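Local coordinates for protein probable mannosyltransferase KTR4 (Saccharomyces cerevisiae, PDB 5A07) that is a probable mannosyltransferase of the GT-A clan and binds guanosine-5'-diphosphate and manganese, at residues E78-E86 and T385-D393; H316-V324 and F374-Y384. One frame throughout, in Å; residues are numbered along the deposited sequence.

Contact 1. Residues E78-E86 and T385-D393; sequences EFLLQEISE and TNCPTCPAD
Thr389 meets residues 80-83 with both of its branches: OG1 at the last residue of helix 65-80, CG2 in the loop after it. Its OG1 gives a hydrogen bond of 2.8 Å to Leu80 O, reaching a lone pair in the carbonyl plane at a C=O...donor angle of 135°, while CG2 turns to Leu81 O and the side chain of Glu83. The Thr389 carbonyl is held in turn by Ile84 N, 2.9 Å from Thr389 O and nearly straight at 174°. A water accepts from Thr389 N and sits close to both Leu80 O and Gln82 O, gathering the three backbone groups around one point.

Glu83 shows how a long side chain can follow a neighbouring chain. CB passes Pro391 N without close contact; CG lies 3.7 Å from Cys390 O and 3.9 Å from Thr389 CG2. With the chain extended beyond CG, the carboxylate comes alongside Pro391, its OE1 lying 3.6 Å from Pro391 CA. The same oxygen accepts a hydrogen bond from a water that is itself bound to Ala392 N, so the link to the backbone is indirect.

Two buried side chains, Leu80 and Ile84, complete the contact. Leu80 CD1 lies 3.4 Å from Cys387 O, a methyl set against a carbonyl oxygen; the apolar side chains of Ile84 and Pro388 cross at about a right angle, with Ile84 CD1 3.9 Å from Pro388 CB. Gln82 sends its amide oxygen elsewhere, to Arg375. Cys387 is tied to Cys401 by a disulfide, and the whole is a loop-to-loop junction at the periphery of a GT-A glycosyltransferase, joining the exit of helix 65-80 to a disulfide-linked segment near the C-terminus.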
loop_
_atom_site.group_PDB
_atom_site.type_symbol
_atom_site.label_atom_id
_atom_site.label_comp_id
_atom_site.label_asym_id
_atom_site.label_seq_id
_atom_site.Cartn_x
_atom_site.Cartn_y
_atom_site.Cartn_z
ATOM N N GLU B 78 4.089 -21.163 5.969
ATOM C CA GLU B 78 5.019 -21.841 5.086
ATOM C C GLU B 78 5.853 -20.876 4.332
ATOM O O GLU B 78 7.016 -21.159 4.006
ATOM C CB GLU B 78 4.254 -22.740 4.101
ATOM C CG GLU B 78 3.749 -23.998 4.816
ATOM C CD GLU B 78 2.669 -24.816 4.049
ATOM O OE1 GLU B 78 2.127 -24.374 3.018
ATOM O OE2 GLU B 78 2.295 -25.898 4.568
ATOM N N PHE B 79 5.295 -19.712 3.999
ATOM C CA PHE B 79 6.152 -18.744 3.352
ATOM C C PHE B 79 7.068 -18.018 4.316
ATOM O O PHE B 79 8.250 -17.841 4.055
ATOM C CB PHE B 79 5.331 -17.764 2.474
ATOM C CG PHE B 79 5.050 -18.311 1.100
ATOM C CD1 PHE B 79 4.230 -19.393 0.949
ATOM C CD2 PHE B 79 5.635 -17.769 -0.030
ATOM C CE1 PHE B 79 4.045 -19.992 -0.290
ATOM C CE2 PHE B 79 5.394 -18.297 -1.292
ATOM C CZ PHE B 79 4.603 -19.426 -1.404
ATOM N N LEU B 80 6.505 -17.541 5.414
ATOM C CA LEU B 80 7.279 -16.722 6.356
ATOM C C LEU B 80 8.373 -17.505 7.054
ATOM O O LEU B 80 9.441 -16.929 7.353
ATOM C CB LEU B 80 6.368 -16.043 7.347
ATOM C CG LEU B 80 5.841 -14.680 6.961
ATOM C CD1 LEU B 80 6.932 -13.597 6.996
ATOM C CD2 LEU B 80 5.191 -14.659 5.574
ATOM N N LEU B 81 8.184 -18.806 7.237
ATOM C CA LEU B 81 9.237 -19.681 7.795
ATOM C C LEU B 81 10.172 -20.224 6.804
ATOM O O LEU B 81 11.180 -20.798 7.170
ATOM C CB LEU B 81 8.681 -20.811 8.688
ATOM C CG LEU B 81 7.756 -20.383 9.801
ATOM C CD1 LEU B 81 7.322 -21.632 10.587
ATOM C CD2 LEU B 81 8.366 -19.328 10.706
ATOM N N GLN B 82 10.024 -19.897 5.530
ATOM C CA GLN B 82 11.051 -20.314 4.512
ATOM C C GLN B 82 12.255 -19.407 4.648
ATOM O O GLN B 82 12.128 -18.173 4.730
ATOM C CB GLN B 82 10.423 -20.167 3.122
ATOM C CG GLN B 82 11.283 -20.431 1.904
ATOM C CD GLN B 82 10.524 -20.081 0.562
ATOM O OE1 GLN B 82 9.281 -19.922 0.488
ATOM N NE2 GLN B 82 11.299 -19.902 -0.482
ATOM N N GLU B 83 13.446 -19.989 4.649
ATOM C CA GLU B 83 14.676 -19.204 4.660
ATOM C C GLU B 83 14.819 -18.432 3.351
ATOM O O GLU B 83 14.831 -19.035 2.298
ATOM C CB GLU B 83 15.913 -20.107 4.814
ATOM C CG GLU B 83 15.924 -20.727 6.183
ATOM C CD GLU B 83 17.044 -21.778 6.325
ATOM O OE1 GLU B 83 17.955 -21.830 5.504
ATOM O OE2 GLU B 83 16.984 -22.553 7.242
ATOM N N ILE B 84 14.909 -17.121 3.417
ATOM C CA ILE B 84 15.180 -16.307 2.248
ATOM C C ILE B 84 16.299 -15.323 2.536
ATOM O O ILE B 84 16.716 -15.152 3.675
ATOM C CB ILE B 84 13.915 -15.519 1.815
ATOM C CG1 ILE B 84 13.541 -14.477 2.881
ATOM C CG2 ILE B 84 12.759 -16.450 1.596
ATOM C CD1 ILE B 84 12.409 -13.548 2.445
ATOM N N SER B 85 16.775 -14.704 1.480
ATOM C CA SER B 85 17.745 -13.627 1.608
ATOM C C SER B 85 17.448 -12.415 0.727
ATOM O O SER B 85 17.111 -11.359 1.266
ATOM C CB SER B 85 19.163 -14.109 1.366
ATOM O OG SER B 85 19.134 -14.684 0.158
ATOM N N GLU B 86 17.569 -12.564 -0.583
ATOM C CA GLU B 86 17.378 -11.501 -1.524
ATOM C C GLU B 86 16.671 -12.007 -2.750
ATOM O O GLU B 86 16.656 -13.181 -2.967
ATOM C CB GLU B 86 18.716 -11.009 -2.087
ATOM C CG GLU B 86 19.789 -10.765 -1.146
ATOM C CD GLU B 86 20.914 -10.081 -1.857
ATOM O OE1 GLU B 86 21.577 -10.710 -2.703
ATOM O OE2 GLU B 86 21.126 -8.917 -1.580
ATOM N N THR B 385 3.290 -7.011 11.506
ATOM C CA THR B 385 4.696 -7.151 11.185
ATOM C C THR B 385 4.901 -8.172 10.072
ATOM O O THR B 385 4.300 -9.249 10.105
ATOM C CB THR B 385 5.482 -7.649 12.408
ATOM O OG1 THR B 385 5.380 -6.682 13.466
ATOM C CG2 THR B 385 6.907 -7.777 12.125
ATOM N N ASN B 386 5.750 -7.821 9.087
ATOM C CA ASN B 386 6.321 -8.769 8.159
ATOM C C ASN B 386 7.732 -9.084 8.671
ATOM O O ASN B 386 8.611 -8.214 8.616
ATOM C CB ASN B 386 6.412 -8.150 6.754
ATOM C CG ASN B 386 7.069 -9.083 5.769
ATOM O OD1 ASN B 386 6.612 -10.246 5.575
ATOM N ND2 ASN B 386 8.120 -8.598 5.115
ATOM N N CYS B 387 7.953 -10.309 9.135
ATOM C CA CYS B 387 9.222 -10.697 9.750
ATOM C C CYS B 387 9.725 -11.995 9.108
ATOM O O CYS B 387 9.229 -13.073 9.472
ATOM C CB CYS B 387 9.049 -10.888 11.251
ATOM S SG CYS B 387 10.683 -11.164 12.034
ATOM N N PRO B 388 10.631 -11.903 8.106
ATOM C CA PRO B 388 11.001 -13.117 7.380
ATOM C C PRO B 388 12.021 -13.962 8.149
ATOM O O PRO B 388 12.527 -13.513 9.210
ATOM C CB PRO B 388 11.651 -12.571 6.099
ATOM C CG PRO B 388 12.235 -11.238 6.533
ATOM C CD PRO B 388 11.271 -10.688 7.517
ATOM N N THR B 389 12.374 -15.108 7.563
ATOM C CA THR B 389 13.312 -16.019 8.134
ATOM C C THR B 389 14.609 -16.008 7.317
ATOM O O THR B 389 14.564 -15.999 6.073
ATOM C CB THR B 389 12.705 -17.429 8.124
ATOM O OG1 THR B 389 11.587 -17.489 9.010
ATOM C CG2 THR B 389 13.755 -18.484 8.544
ATOM N N CYS B 390 15.749 -15.928 8.017
ATOM C CA CYS B 390 17.082 -15.959 7.418
ATOM C C CYS B 390 17.694 -17.373 7.503
ATOM O O CYS B 390 17.308 -18.146 8.387
ATOM C CB CYS B 390 18.043 -15.056 8.233
ATOM S SG CYS B 390 17.473 -13.352 8.181
ATOM N N PRO B 391 18.668 -17.667 6.654
ATOM C CA PRO B 391 19.504 -18.868 6.842
ATOM C C PRO B 391 20.233 -18.806 8.151
ATOM O O PRO B 391 20.497 -17.727 8.677
ATOM C CB PRO B 391 20.514 -18.800 5.675
ATOM C CG PRO B 391 19.878 -17.920 4.653
ATOM C CD PRO B 391 19.075 -16.914 5.443
ATOM N N ALA B 392 20.541 -19.969 8.710
ATOM C CA ALA B 392 21.158 -20.062 10.057
ATOM C C ALA B 392 22.431 -19.263 10.224
ATOM O O ALA B 392 22.667 -18.709 11.297
ATOM C CB ALA B 392 21.408 -21.531 10.459
ATOM N N ASP B 393 23.259 -19.119 9.229
ATOM C CA ASP B 393 24.413 -18.329 9.636
ATOM C C ASP B 393 24.422 -16.877 9.152
ATOM O O ASP B 393 25.471 -16.276 8.971
ATOM C CB ASP B 393 25.714 -19.128 9.476
ATOM C CG ASP B 393 25.929 -20.145 10.694
ATOM O OD1 ASP B 393 25.753 -19.755 11.895
ATOM O OD2 ASP B 393 26.225 -21.346 10.449
HETATM O O HOH W 1 10.770 -15.867 5.201
HETATM O O HOH W 2 20.283 -22.356 6.984
#

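Contact 2. Residues H316-V324 and F374-Y384. With MN (manganese (II) ion), chain G.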
loop_
_atom_site.group_PDB
_atom_site.type_symbol
_atom_site.label_atom_id
_atom_site.label_comp_id
_atom_site.label_asym_id
_atom_site.label_seq_id
_atom_site.Cartn_x
_atom_site.Cartn_y
_atom_site.Cartn_z
ATOM N N HIS B 316 -6.483 -5.305 0.617
ATOM C CA HIS B 316 -5.723 -4.212 0.114
ATOM C C HIS B 316 -4.261 -4.295 0.531
ATOM O O HIS B 316 -3.940 -4.900 1.550
ATOM C CB HIS B 316 -6.369 -2.878 0.557
ATOM C CG HIS B 316 -6.397 -2.682 2.040
ATOM N ND1 HIS B 316 -7.349 -3.257 2.870
ATOM C CD2 HIS B 316 -5.557 -2.013 2.846
ATOM C CE1 HIS B 316 -7.091 -2.916 4.117
ATOM N NE2 HIS B 316 -6.023 -2.149 4.129
ATOM N N PHE B 317 -3.397 -3.673 -0.251
ATOM C CA PHE B 317 -1.996 -3.505 0.158
ATOM C C PHE B 317 -2.028 -2.473 1.278
ATOM O O PHE B 317 -2.717 -1.470 1.169
ATOM C CB PHE B 317 -1.141 -3.011 -0.985
ATOM C CG PHE B 317 -1.314 -3.836 -2.230
ATOM C CD1 PHE B 317 -0.893 -5.159 -2.230
ATOM C CD2 PHE B 317 -1.897 -3.307 -3.369
ATOM C CE1 PHE B 317 -1.132 -5.985 -3.336
ATOM C CE2 PHE B 317 -2.095 -4.095 -4.467
ATOM C CZ PHE B 317 -1.712 -5.425 -4.448
ATOM N N TRP B 318 -1.229 -2.702 2.314
ATOM C CA TRP B 318 -1.245 -1.798 3.464
ATOM C C TRP B 318 -0.263 -0.682 3.270
ATOM O O TRP B 318 0.943 -0.797 3.604
ATOM C CB TRP B 318 -0.928 -2.580 4.716
ATOM C CG TRP B 318 -1.505 -1.913 5.982
ATOM C CD1 TRP B 318 -2.639 -1.187 6.080
ATOM C CD2 TRP B 318 -0.951 -1.996 7.275
ATOM N NE1 TRP B 318 -2.841 -0.808 7.424
ATOM C CE2 TRP B 318 -1.807 -1.301 8.157
ATOM C CE3 TRP B 318 0.215 -2.548 7.781
ATOM C CZ2 TRP B 318 -1.511 -1.152 9.489
ATOM C CZ3 TRP B 318 0.458 -2.444 9.142
ATOM C CH2 TRP B 318 -0.409 -1.773 9.963
ATOM N N THR B 319 -0.783 0.397 2.751
ATOM C CA THR B 319 0.025 1.441 2.111
ATOM C C THR B 319 0.908 2.302 3.033
ATOM O O THR B 319 1.639 3.137 2.540
ATOM C CB THR B 319 -0.879 2.421 1.311
ATOM O OG1 THR B 319 -1.874 2.932 2.192
ATOM C CG2 THR B 319 -1.527 1.655 0.109
ATOM N N ASN B 320 0.878 2.130 4.361
ATOM C CA ASN B 320 1.840 2.883 5.153
ATOM C C ASN B 320 3.269 2.665 4.696
ATOM O O ASN B 320 4.129 3.501 4.902
ATOM C CB ASN B 320 1.638 2.702 6.652
ATOM C CG ASN B 320 1.622 1.249 7.111
ATOM O OD1 ASN B 320 2.608 0.552 7.007
ATOM N ND2 ASN B 320 0.531 0.841 7.684
ATOM N N PHE B 321 3.544 1.484 4.163
ATOM C CA PHE B 321 4.751 1.209 3.357
ATOM C C PHE B 321 4.303 0.985 1.929
ATOM O O PHE B 321 3.364 0.243 1.702
ATOM C CB PHE B 321 5.414 -0.092 3.834
ATOM C CG PHE B 321 6.494 -0.630 2.880
ATOM C CD1 PHE B 321 6.145 -1.357 1.751
ATOM C CD2 PHE B 321 7.791 -0.354 3.077
ATOM C CE1 PHE B 321 7.115 -1.852 0.878
ATOM C CE2 PHE B 321 8.754 -0.805 2.223
ATOM C CZ PHE B 321 8.434 -1.548 1.115
ATOM N N GLU B 322 4.895 1.663 0.964
ATOM C CA GLU B 322 4.666 1.267 -0.432
ATOM C C GLU B 322 5.858 1.785 -1.264
ATOM O O GLU B 322 6.437 2.845 -0.941
ATOM C CB GLU B 322 3.308 1.708 -0.951
ATOM C CG GLU B 322 3.053 3.199 -0.857
ATOM C CD GLU B 322 1.685 3.654 -1.331
ATOM O OE1 GLU B 322 0.893 2.926 -2.011
ATOM O OE2 GLU B 322 1.398 4.823 -1.050
ATOM N N ILE B 323 6.295 0.998 -2.261
ATOM C CA ILE B 323 7.277 1.455 -3.267
ATOM C C ILE B 323 6.394 1.594 -4.523
ATOM O O ILE B 323 5.750 0.625 -4.928
ATOM C CB ILE B 323 8.319 0.415 -3.553
ATOM C CG1 ILE B 323 9.011 -0.142 -2.308
ATOM C CG2 ILE B 323 9.367 0.986 -4.459
ATOM C CD1 ILE B 323 9.653 0.857 -1.489
ATOM N N VAL B 324 6.366 2.747 -5.135
ATOM C CA VAL B 324 5.414 2.946 -6.226
ATOM C C VAL B 324 6.058 3.663 -7.415
ATOM O O VAL B 324 6.841 4.619 -7.280
ATOM C CB VAL B 324 4.069 3.557 -5.761
ATOM C CG1 VAL B 324 4.270 4.807 -4.999
ATOM C CG2 VAL B 324 3.143 3.763 -6.962
ATOM N N PHE B 374 7.637 -7.680 -1.184
ATOM C CA PHE B 374 8.997 -7.539 -0.688
ATOM C C PHE B 374 9.141 -8.366 0.578
ATOM O O PHE B 374 9.189 -7.840 1.712
ATOM C CB PHE B 374 9.344 -6.058 -0.410
ATOM C CG PHE B 374 9.899 -5.351 -1.599
ATOM C CD1 PHE B 374 11.158 -5.656 -2.064
ATOM C CD2 PHE B 374 9.130 -4.386 -2.287
ATOM C CE1 PHE B 374 11.661 -5.017 -3.209
ATOM C CE2 PHE B 374 9.647 -3.767 -3.397
ATOM C CZ PHE B 374 10.909 -4.079 -3.875
ATOM N N ARG B 375 9.230 -9.678 0.395
ATOM C CA ARG B 375 9.300 -10.603 1.521
ATOM C C ARG B 375 10.487 -10.275 2.425
ATOM O O ARG B 375 10.415 -10.476 3.653
ATOM C CB ARG B 375 9.384 -12.067 1.024
ATOM C CG ARG B 375 8.079 -12.547 0.385
ATOM C CD ARG B 375 8.292 -13.888 -0.296
ATOM N NE ARG B 375 8.483 -14.992 0.676
ATOM C CZ ARG B 375 8.765 -16.245 0.333
ATOM N NH1 ARG B 375 8.847 -16.601 -0.975
ATOM N NH2 ARG B 375 8.964 -17.151 1.266
ATOM N N ASP B 376 11.560 -9.803 1.832
ATOM C CA ASP B 376 12.803 -9.586 2.533
ATOM C C ASP B 376 12.808 -8.316 3.380
ATOM O O ASP B 376 13.760 -8.152 4.193
ATOM C CB ASP B 376 14.042 -9.583 1.572
ATOM C CG ASP B 376 13.891 -8.604 0.368
ATOM O OD1 ASP B 376 12.727 -8.231 -0.066
ATOM O OD2 ASP B 376 14.931 -8.212 -0.222
ATOM N N ILE B 377 11.838 -7.415 3.165
ATOM C CA ILE B 377 11.812 -6.139 3.906
ATOM C C ILE B 377 11.068 -6.387 5.210
ATOM O O ILE B 377 9.841 -6.346 5.282
ATOM C CB ILE B 377 11.286 -4.949 3.092
ATOM C CG1 ILE B 377 12.172 -4.766 1.878
ATOM C CG2 ILE B 377 11.281 -3.739 4.036
ATOM C CD1 ILE B 377 11.773 -3.594 1.010
ATOM N N GLY B 378 11.832 -6.714 6.255
ATOM C CA GLY B 378 11.277 -6.899 7.564
ATOM C C GLY B 378 10.734 -5.515 8.060
ATOM O O GLY B 378 11.467 -4.517 8.010
ATOM N N TYR B 379 9.494 -5.453 8.470
ATOM C CA TYR B 379 8.834 -4.161 8.654
ATOM C C TYR B 379 7.698 -4.234 9.631
ATOM O O TYR B 379 6.918 -5.255 9.679
ATOM C CB TYR B 379 8.188 -3.708 7.340
ATOM C CG TYR B 379 7.358 -2.453 7.472
ATOM C CD1 TYR B 379 7.968 -1.227 7.355
ATOM C CD2 TYR B 379 5.973 -2.502 7.487
ATOM C CE1 TYR B 379 7.210 -0.042 7.376
ATOM C CE2 TYR B 379 5.187 -1.370 7.530
ATOM C CZ TYR B 379 5.841 -0.105 7.505
ATOM O OH TYR B 379 5.121 1.062 7.469
ATOM N N HIS B 380 7.556 -3.203 10.457
ATOM C CA HIS B 380 6.390 -3.115 11.381
ATOM C C HIS B 380 5.797 -1.755 11.409
ATOM O O HIS B 380 6.535 -0.769 11.488
ATOM C CB HIS B 380 6.833 -3.541 12.766
ATOM C CG HIS B 380 5.919 -3.141 13.876
ATOM N ND1 HIS B 380 6.189 -2.079 14.712
ATOM C CD2 HIS B 380 4.765 -3.676 14.319
ATOM C CE1 HIS B 380 5.249 -2.001 15.654
ATOM N NE2 HIS B 380 4.367 -2.959 15.427
ATOM N N HIS B 381 4.463 -1.715 11.403
ATOM C CA HIS B 381 3.681 -0.548 11.734
ATOM C C HIS B 381 2.582 -1.129 12.576
ATOM O O HIS B 381 1.897 -2.111 12.187
ATOM C CB HIS B 381 3.098 0.081 10.466
ATOM C CG HIS B 381 2.185 1.271 10.676
ATOM N ND1 HIS B 381 0.999 1.219 11.356
ATOM C CD2 HIS B 381 2.315 2.560 10.274
ATOM C CE1 HIS B 381 0.404 2.401 11.314
ATOM N NE2 HIS B 381 1.197 3.224 10.669
ATOM N N THR B 382 2.341 -0.552 13.721
ATOM C CA THR B 382 1.330 -1.162 14.611
ATOM C C THR B 382 -0.015 -1.441 13.899
ATOM O O THR B 382 -0.458 -0.609 13.170
ATOM C CB THR B 382 1.038 -0.272 15.913
ATOM O OG1 THR B 382 0.064 -0.990 16.693
ATOM C CG2 THR B 382 0.436 1.088 15.600
ATOM N N PRO B 383 -0.630 -2.606 14.084
ATOM C CA PRO B 383 -0.259 -3.757 14.917
ATOM C C PRO B 383 0.354 -4.951 14.155
ATOM O O PRO B 383 0.389 -6.063 14.697
ATOM C CB PRO B 383 -1.610 -4.230 15.419
ATOM C CG PRO B 383 -2.542 -3.988 14.283
ATOM C CD PRO B 383 -2.021 -2.746 13.588
ATOM N N TYR B 384 0.908 -4.739 12.969
ATOM C CA TYR B 384 1.295 -5.883 12.119
ATOM C C TYR B 384 2.733 -5.824 11.720
ATOM O O TYR B 384 3.331 -4.737 11.536
ATOM C CB TYR B 384 0.392 -5.909 10.887
ATOM C CG TYR B 384 -1.108 -6.042 11.153
ATOM C CD1 TYR B 384 -1.625 -7.141 11.777
ATOM C CD2 TYR B 384 -1.986 -5.051 10.781
ATOM C CE1 TYR B 384 -2.954 -7.217 12.070
ATOM C CE2 TYR B 384 -3.347 -5.131 10.997
ATOM C CZ TYR B 384 -3.818 -6.232 11.629
ATOM O OH TYR B 384 -5.115 -6.351 11.909
HETATM MN MN MN G . 0.510 5.520 10.335
HETATM O O HOH W 3 6.310 3.390 6.398
HETATM O O HOH W 4 -0.230 5.383 12.583
HETATM O O HOH W 5 2.503 6.342 11.372
#
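Asn320 lays its amide flat on the imidazole of His381, the planes 8° apart and Asn320 ND2 3.4 Å from His381 CG. Its other end, OD1, accepts a short hydrogen bond of 2.6 Å from Tyr379 OH at the phenol's edge. The same amide also meets Trp318: ND2 of Asn320 sits over one face of the indole, and the edge of Tyr384 meets the opposite face, planes at 73°. At the indole's rim, Trp318 CH2 comes to 3.2 Å from His381 O. Phe321 CB covers a face of the Tyr379 ring, 3.7 Å from Tyr379 CZ, and Ile323 and Phe374 continue this apolar core toward helix 245-251.

The residues facing Trp318 belong to a beta hairpin, strands 379-381 and 384-386, with a cis-proline in its turn. With CG anti to the backbone nitrogen (chi1 177°), His381 projects its ring from this hairpin into the metal site. ND1 donates to Thr382 O at 3.0 Å, fixing the ring's rotation, and His381 NE2 binds manganese at 2.4 Å, a site that Glu232 and two waters also help to fill, beside guanosine-5'-diphosphate.

The turn is looser: Thr382 is exposed, and Pro383 CD only grazes Trp318 CH2 at 4.1 Å.

Overall arrangement
The centres of the two contacts lie about 16 Å apart, contact 2 about 7 Å from the centre of the chain and contact 1 about 21 Å from it. In sequence, residues 78-86 come first, then 316-324, 374-384 and 385-393, so contact 1 brackets contact 2. Strands 379-381 and 384-386, neighbours in the three-stranded antiparallel sheet, pass directly from one to the other. Asn386 joins them further, its ND2 and backbone N lying 2.8 Å from Ile377 O and 2.9 Å from Tyr379 O, probable hydrogen bonds. One small sheet thus connects the manganese site to the peripheral junction between helix 65-80 and the disulfide-linked C-terminal part.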